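Local coordinates for MMACHC-like protein (Caenorhabditis elegans, PDB 5UJC), which binds cobalamin and probably strips the upper ligand from cyanocobalamin and alkylcobalamins using a flavin or glutathione, at residues S34-L47 with R129-A141. Numbering follows the deposited sequence.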
# COMPACT_ATOMS: atom_id res chain seq x y z
N SER A 34 -5.09 -14.84 -10.81
CA SER A 34 -4.73 -15.20 -9.44
C SER A 34 -5.53 -14.40 -8.44
O SER A 34 -5.98 -14.92 -7.43
CB SER A 34 -3.25 -14.98 -9.21
OG SER A 34 -2.48 -15.80 -10.07
N TYR A 35 -5.74 -13.12 -8.73
CA TYR A 35 -6.58 -12.29 -7.90
C TYR A 35 -8.05 -12.76 -7.93
O TYR A 35 -8.69 -12.90 -6.88
CB TYR A 35 -6.49 -10.83 -8.37
CG TYR A 35 -7.39 -9.88 -7.60
CD1 TYR A 35 -6.97 -9.29 -6.42
CD2 TYR A 35 -8.68 -9.58 -8.07
CE1 TYR A 35 -7.78 -8.43 -5.73
CE2 TYR A 35 -9.49 -8.70 -7.40
CZ TYR A 35 -9.04 -8.13 -6.22
OH TYR A 35 -9.84 -7.24 -5.52
N ASN A 36 -8.57 -13.00 -9.12
CA ASN A 36 -9.96 -13.41 -9.25
C ASN A 36 -10.24 -14.74 -8.57
O ASN A 36 -11.31 -14.94 -8.01
CB ASN A 36 -10.37 -13.44 -10.70
CG ASN A 36 -10.59 -12.05 -11.28
OD1 ASN A 36 -10.72 -11.07 -10.55
ND2 ASN A 36 -10.68 -11.98 -12.61
N GLU A 37 -9.27 -15.67 -8.65
CA GLU A 37 -9.40 -16.96 -7.95
C GLU A 37 -9.50 -16.75 -6.43
O GLU A 37 -10.29 -17.41 -5.75
CB GLU A 37 -8.20 -17.90 -8.29
CG GLU A 37 -8.17 -19.23 -7.53
CD GLU A 37 -6.87 -20.01 -7.73
OE1 GLU A 37 -5.81 -19.39 -8.04
OE2 GLU A 37 -6.89 -21.25 -7.56
N ALA A 38 -8.73 -15.79 -5.90
CA ALA A 38 -8.70 -15.55 -4.49
C ALA A 38 -10.00 -14.85 -3.98
O ALA A 38 -10.57 -15.26 -2.97
CB ALA A 38 -7.49 -14.73 -4.12
N VAL A 39 -10.43 -13.79 -4.67
CA VAL A 39 -11.65 -13.08 -4.22
C VAL A 39 -12.90 -13.84 -4.54
O VAL A 39 -13.93 -13.63 -3.88
CB VAL A 39 -11.76 -11.62 -4.77
CG1 VAL A 39 -10.58 -10.78 -4.29
CG2 VAL A 39 -11.87 -11.56 -6.29
N GLY A 40 -12.82 -14.73 -5.52
CA GLY A 40 -13.99 -15.46 -6.01
C GLY A 40 -14.41 -14.95 -7.37
O GLY A 40 -14.63 -13.74 -7.55
N GLU A 41 -14.55 -15.86 -8.33
CA GLU A 41 -14.80 -15.47 -9.70
C GLU A 41 -16.15 -14.76 -9.86
O GLU A 41 -16.34 -13.98 -10.79
CB GLU A 41 -14.73 -16.70 -10.62
CG GLU A 41 -13.31 -17.25 -10.79
CD GLU A 41 -13.07 -18.53 -9.99
OE1 GLU A 41 -13.24 -18.50 -8.75
OE2 GLU A 41 -12.69 -19.56 -10.61
N SER A 42 -17.10 -15.05 -8.97
CA SER A 42 -18.40 -14.42 -9.02
C SER A 42 -18.60 -13.38 -7.95
O SER A 42 -19.70 -12.87 -7.77
CB SER A 42 -19.54 -15.47 -8.95
OG SER A 42 -19.52 -16.25 -7.75
N SER A 43 -17.53 -13.00 -7.27
CA SER A 43 -17.67 -11.98 -6.25
C SER A 43 -17.79 -10.59 -6.90
O SER A 43 -17.37 -10.39 -8.04
CB SER A 43 -16.52 -12.05 -5.28
OG SER A 43 -15.56 -11.25 -5.62
N PRO A 44 -18.29 -9.60 -6.15
CA PRO A 44 -18.35 -8.23 -6.68
C PRO A 44 -16.96 -7.65 -7.02
O PRO A 44 -16.86 -6.66 -7.76
CB PRO A 44 -19.00 -7.44 -5.53
CG PRO A 44 -19.74 -8.43 -4.76
CD PRO A 44 -19.02 -9.74 -4.89
N PHE A 45 -15.93 -8.24 -6.44
CA PHE A 45 -14.57 -7.77 -6.58
C PHE A 45 -13.86 -8.35 -7.80
O PHE A 45 -12.78 -7.93 -8.14
CB PHE A 45 -13.79 -8.11 -5.30
CG PHE A 45 -14.25 -7.34 -4.11
CD1 PHE A 45 -13.91 -6.02 -3.97
CD2 PHE A 45 -15.09 -7.92 -3.17
CE1 PHE A 45 -14.37 -5.29 -2.91
CE2 PHE A 45 -15.53 -7.20 -2.09
CZ PHE A 45 -15.16 -5.89 -1.95
N ALA A 46 -14.43 -9.38 -8.44
CA ALA A 46 -13.80 -9.97 -9.61
C ALA A 46 -13.54 -8.88 -10.68
O ALA A 46 -14.39 -8.06 -10.94
CB ALA A 46 -14.67 -11.07 -10.18
N LEU A 47 -12.35 -8.89 -11.27
CA LEU A 47 -11.97 -7.88 -12.23
C LEU A 47 -12.20 -8.39 -13.66
O LEU A 47 -11.97 -9.58 -13.94
CB LEU A 47 -10.50 -7.53 -12.05
CG LEU A 47 -10.16 -6.93 -10.70
CD1 LEU A 47 -8.63 -6.88 -10.50
CD2 LEU A 47 -10.75 -5.53 -10.57
N ARG A 129 -17.63 0.78 -2.73
CA ARG A 129 -16.89 -0.50 -2.73
C ARG A 129 -15.48 -0.23 -3.22
O ARG A 129 -15.30 0.38 -4.28
CB ARG A 129 -17.57 -1.53 -3.64
CG ARG A 129 -16.83 -2.88 -3.61
CD ARG A 129 -17.45 -3.94 -4.49
NE ARG A 129 -17.64 -3.53 -5.90
CZ ARG A 129 -16.67 -3.48 -6.85
NH1 ARG A 129 -15.36 -3.65 -6.55
NH2 ARG A 129 -17.02 -3.20 -8.11
N PRO A 130 -14.46 -0.74 -2.50
CA PRO A 130 -13.12 -0.63 -3.05
C PRO A 130 -13.01 -1.31 -4.40
O PRO A 130 -13.54 -2.38 -4.60
CB PRO A 130 -12.25 -1.35 -2.01
CG PRO A 130 -13.03 -1.26 -0.76
CD PRO A 130 -14.46 -1.39 -1.19
N LYS A 131 -12.33 -0.66 -5.34
CA LYS A 131 -12.17 -1.22 -6.67
C LYS A 131 -11.25 -2.40 -6.72
O LYS A 131 -11.39 -3.25 -7.61
CB LYS A 131 -11.73 -0.16 -7.66
CG LYS A 131 -12.74 0.95 -7.84
CD LYS A 131 -12.58 1.69 -9.17
CE LYS A 131 -13.29 0.95 -10.29
NZ LYS A 131 -13.74 1.87 -11.38
N ILE A 132 -10.25 -2.45 -5.83
CA ILE A 132 -9.34 -3.58 -5.78
C ILE A 132 -8.87 -3.80 -4.36
O ILE A 132 -8.67 -2.82 -3.61
CB ILE A 132 -8.18 -3.43 -6.77
CG1 ILE A 132 -7.48 -4.79 -6.99
CG2 ILE A 132 -7.20 -2.36 -6.32
CD1 ILE A 132 -6.58 -4.80 -8.19
N LEU A 133 -8.78 -5.07 -3.95
CA LEU A 133 -8.46 -5.41 -2.57
C LEU A 133 -6.97 -5.66 -2.46
O LEU A 133 -6.45 -6.68 -2.92
CB LEU A 133 -9.28 -6.63 -2.12
CG LEU A 133 -10.79 -6.37 -2.05
CD1 LEU A 133 -11.50 -7.61 -1.63
CD2 LEU A 133 -11.11 -5.20 -1.11
N MET A 134 -6.28 -4.69 -1.90
CA MET A 134 -4.81 -4.66 -1.95
C MET A 134 -4.12 -5.76 -1.17
O MET A 134 -3.09 -6.28 -1.59
CB MET A 134 -4.31 -3.31 -1.45
CG MET A 134 -4.61 -2.19 -2.36
SD MET A 134 -3.79 -2.38 -3.94
CE MET A 134 -4.18 -0.83 -4.71
N GLN A 135 -4.70 -6.14 -0.03
CA GLN A 135 -4.08 -7.22 0.77
C GLN A 135 -4.17 -8.55 0.04
O GLN A 135 -3.24 -9.36 0.10
CB GLN A 135 -4.71 -7.30 2.16
CG GLN A 135 -4.49 -6.02 2.95
CD GLN A 135 -5.51 -5.84 4.03
OE1 GLN A 135 -6.72 -5.86 3.77
NE2 GLN A 135 -5.04 -5.67 5.27
N THR A 136 -5.25 -8.75 -0.70
CA THR A 136 -5.36 -9.95 -1.53
C THR A 136 -4.33 -9.91 -2.67
O THR A 136 -3.64 -10.90 -2.91
CB THR A 136 -6.79 -10.11 -2.07
OG1 THR A 136 -7.68 -10.37 -0.97
CG2 THR A 136 -6.89 -11.25 -3.05
N CYS A 137 -4.18 -8.75 -3.33
CA CYS A 137 -3.13 -8.61 -4.34
C CYS A 137 -1.76 -8.94 -3.75
O CYS A 137 -0.96 -9.61 -4.37
CB CYS A 137 -3.08 -7.20 -4.94
SG CYS A 137 -4.52 -6.74 -5.90
N GLY A 138 -1.48 -8.39 -2.58
CA GLY A 138 -0.18 -8.59 -1.96
C GLY A 138 0.12 -10.04 -1.68
O GLY A 138 1.29 -10.50 -1.81
N HIS A 139 -0.91 -10.78 -1.29
CA HIS A 139 -0.72 -12.20 -0.98
C HIS A 139 -0.50 -13.02 -2.27
O HIS A 139 0.46 -13.80 -2.37
CB HIS A 139 -1.93 -12.71 -0.21
CG HIS A 139 -1.72 -14.04 0.44
ND1 HIS A 139 -1.27 -14.17 1.73
CD2 HIS A 139 -1.88 -15.30 -0.03
CE1 HIS A 139 -1.18 -15.45 2.04
NE2 HIS A 139 -1.55 -16.16 0.98
N VAL A 140 -1.36 -12.82 -3.28
CA VAL A 140 -1.23 -13.59 -4.48
C VAL A 140 0.02 -13.23 -5.28
O VAL A 140 0.56 -14.07 -6.01
CB VAL A 140 -2.49 -13.55 -5.37
CG1 VAL A 140 -3.73 -14.01 -4.59
CG2 VAL A 140 -2.70 -12.20 -6.03
N ALA A 141 0.52 -12.00 -5.09
CA ALA A 141 1.78 -11.58 -5.75
C ALA A 141 3.02 -12.00 -4.97
O ALA A 141 4.14 -11.80 -5.43
CB ALA A 141 1.79 -10.09 -5.96
O HOH W 1 -11.68 -5.92 -6.88
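The ring of F45 is a flat wedge between L133 and R129: L133 CD1 sits over the centre of one face, 3.6 Å from the F45 ring centroid, and R129 CD lies off-centre on the opposite face. R129, bent at chi3 (54°), curls back so that P44 O rests 3.3 Å from R129 CZ, over the guanidinium face. Y35 reaches across with CG anti to its backbone N (chi1 177°), and its hydroxyl ends at the start of helix 134-140. There L133 N donates to Y35 OH (2.9 Å, 160°). The hydroxyl in turn donates to a water, which donates to F45 O and K131 O. A phenylalanine here would probably leave L133 N without its acceptor and the water without the hydroxyl that donates to it. Both segments line the cobalamin pocket of this MMACHC-family fold; V39 O, I132 O and M134 N hydrogen-bond the bound methylcobalamin. C137 SG approaches the Y35 ring obliquely, 3.6 Å from Y35 CD1. Where the helices cross, T136 CG2 is a knob filling the hollow formed by Y35 CD1, A38 CB and V39 CG1, 3.7 Å from A38 CB; V140 CG1 also touches A38 CB. Between the loops, L47 CD1 meets I132 CD1 at 3.7 Å.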